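Local coordinates for protein macrolide 2'-phosphotransferase MphH (Brachybacterium faecium, PDB 5UXD) that probably inactivates macrolide antibiotics by phosphorylating their 2'-hydroxyl group, and binds azithromycin, at residues A[33-38]-A[51-56]. Residues are numbered along the deposited sequence; the frame is centred on the assembly and turned at random.
Sequences LDFRVA and RLPRRP
F35 and R51 illustrate how an antiparallel hairpin can pair an aromatic ring with a cation on one face of its sheet. From CB, which passes L52 O at 3.7 Å, the F35 side chain turns back beside its own backbone N (chi1 -60°) and crosses P53 obliquely, CD2 nearest P53 CA and CE2 4.0 Å from P53 CG. One face of the ring lies under the R51 guanidinium, whose NH2 is offset toward the rim, 3.3 Å from F35 CE1; R51 CZ stands 4.1 Å from the ring centroid, a cation-pi contact with the two planes tilted 34° apart. A bend at chi3 (71°) folds R51 over the ring. Backbone bonds between R36 and L52 join the strands in both directions, and just past the strand ends R54 N donates a hydrogen bond to D34 O. Beyond it, R55 meets L33 O through NH1 and D34 OD1 through NH2, the latter a 2.6 Å salt bridge received from above the carboxylate plane. R51 contacts GDP in another structure of this protein, although none is bound here, and also touches Y93 on strand 91-94, which flanks strand 47-53 within the kinase-like N-terminal sheet; on the opposite face, R36 and L52 pack against helix 7-16.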
# COMPACT_ATOMS: atom_id res chain seq x y z
N LEU A 33 -6.04 -13.75 -2.70
CA LEU A 33 -6.01 -14.77 -1.65
C LEU A 33 -7.03 -14.52 -0.56
O LEU A 33 -7.44 -15.46 0.13
CB LEU A 33 -4.61 -14.84 -1.03
CG LEU A 33 -3.46 -15.31 -1.93
CD1 LEU A 33 -2.15 -15.16 -1.19
CD2 LEU A 33 -3.68 -16.75 -2.39
N ASP A 34 -7.46 -13.26 -0.37
CA ASP A 34 -8.42 -12.93 0.68
C ASP A 34 -9.80 -12.54 0.17
O ASP A 34 -10.78 -12.69 0.91
CB ASP A 34 -7.88 -11.80 1.55
CG ASP A 34 -6.74 -12.25 2.45
OD1 ASP A 34 -6.49 -13.47 2.49
OD2 ASP A 34 -6.11 -11.40 3.10
N PHE A 35 -9.91 -12.05 -1.06
CA PHE A 35 -11.19 -11.64 -1.60
C PHE A 35 -11.33 -12.12 -3.04
O PHE A 35 -10.35 -12.20 -3.79
CB PHE A 35 -11.37 -10.12 -1.60
CG PHE A 35 -11.30 -9.48 -0.24
CD1 PHE A 35 -10.08 -9.21 0.34
CD2 PHE A 35 -12.46 -9.14 0.43
CE1 PHE A 35 -10.02 -8.62 1.58
CE2 PHE A 35 -12.41 -8.55 1.67
CZ PHE A 35 -11.19 -8.29 2.25
N ARG A 36 -12.56 -12.44 -3.41
CA ARG A 36 -12.94 -12.53 -4.81
C ARG A 36 -13.45 -11.16 -5.23
O ARG A 36 -14.15 -10.50 -4.45
CB ARG A 36 -14.01 -13.60 -4.99
CG ARG A 36 -14.19 -14.09 -6.41
CD ARG A 36 -15.33 -15.08 -6.47
NE ARG A 36 -15.67 -15.41 -7.84
CZ ARG A 36 -16.82 -15.98 -8.21
NH1 ARG A 36 -17.73 -16.27 -7.29
NH2 ARG A 36 -17.05 -16.24 -9.48
N VAL A 37 -13.07 -10.70 -6.41
CA VAL A 37 -13.41 -9.35 -6.86
C VAL A 37 -14.24 -9.44 -8.14
O VAL A 37 -13.88 -10.20 -9.06
CB VAL A 37 -12.16 -8.49 -7.09
CG1 VAL A 37 -12.54 -7.13 -7.66
CG2 VAL A 37 -11.37 -8.34 -5.78
N ALA A 38 -15.33 -8.68 -8.21
CA ALA A 38 -16.13 -8.59 -9.42
C ALA A 38 -16.34 -7.13 -9.80
O ALA A 38 -16.40 -6.23 -8.95
CB ALA A 38 -17.50 -9.28 -9.25
N ARG A 51 -16.21 -6.68 -3.70
CA ARG A 51 -15.20 -7.46 -3.00
C ARG A 51 -15.92 -8.50 -2.16
O ARG A 51 -16.74 -8.15 -1.31
CB ARG A 51 -14.30 -6.59 -2.12
CG ARG A 51 -13.61 -5.46 -2.87
CD ARG A 51 -12.85 -4.57 -1.89
NE ARG A 51 -11.66 -5.23 -1.35
CZ ARG A 51 -11.15 -4.98 -0.15
NH1 ARG A 51 -11.72 -4.11 0.66
NH2 ARG A 51 -10.05 -5.62 0.25
N LEU A 52 -15.62 -9.78 -2.41
CA LEU A 52 -16.29 -10.87 -1.69
C LEU A 52 -15.33 -11.53 -0.72
O LEU A 52 -14.39 -12.21 -1.15
CB LEU A 52 -16.84 -11.90 -2.68
CG LEU A 52 -18.14 -11.50 -3.40
CD1 LEU A 52 -17.91 -10.43 -4.45
CD2 LEU A 52 -18.74 -12.74 -4.02
N PRO A 53 -15.52 -11.37 0.60
CA PRO A 53 -14.57 -11.95 1.56
C PRO A 53 -14.57 -13.47 1.50
O PRO A 53 -15.62 -14.11 1.60
CB PRO A 53 -15.07 -11.43 2.92
CG PRO A 53 -15.93 -10.21 2.57
CD PRO A 53 -16.56 -10.56 1.25
N ARG A 54 -13.38 -14.05 1.31
CA ARG A 54 -13.27 -15.50 1.16
C ARG A 54 -13.46 -16.26 2.47
O ARG A 54 -13.92 -17.41 2.45
CB ARG A 54 -11.91 -15.86 0.56
CG ARG A 54 -11.72 -15.42 -0.88
CD ARG A 54 -10.46 -16.07 -1.47
NE ARG A 54 -10.15 -15.57 -2.81
CZ ARG A 54 -10.69 -16.05 -3.93
NH1 ARG A 54 -11.58 -17.04 -3.86
NH2 ARG A 54 -10.35 -15.55 -5.11
N ARG A 55 -13.10 -15.65 3.60
CA ARG A 55 -13.12 -16.29 4.91
C ARG A 55 -13.47 -15.23 5.95
O ARG A 55 -13.09 -14.06 5.78
CB ARG A 55 -11.78 -16.93 5.29
CG ARG A 55 -11.13 -17.82 4.23
CD ARG A 55 -9.71 -18.20 4.63
NE ARG A 55 -8.85 -17.04 4.81
CZ ARG A 55 -8.29 -16.35 3.82
NH1 ARG A 55 -8.51 -16.72 2.56
NH2 ARG A 55 -7.53 -15.30 4.08
N PRO A 56 -14.12 -15.61 7.05
CA PRO A 56 -14.38 -14.63 8.11
C PRO A 56 -13.12 -13.95 8.66
O PRO A 56 -13.20 -12.82 9.17
CB PRO A 56 -15.08 -15.47 9.19
CG PRO A 56 -15.72 -16.60 8.42
CD PRO A 56 -14.74 -16.92 7.33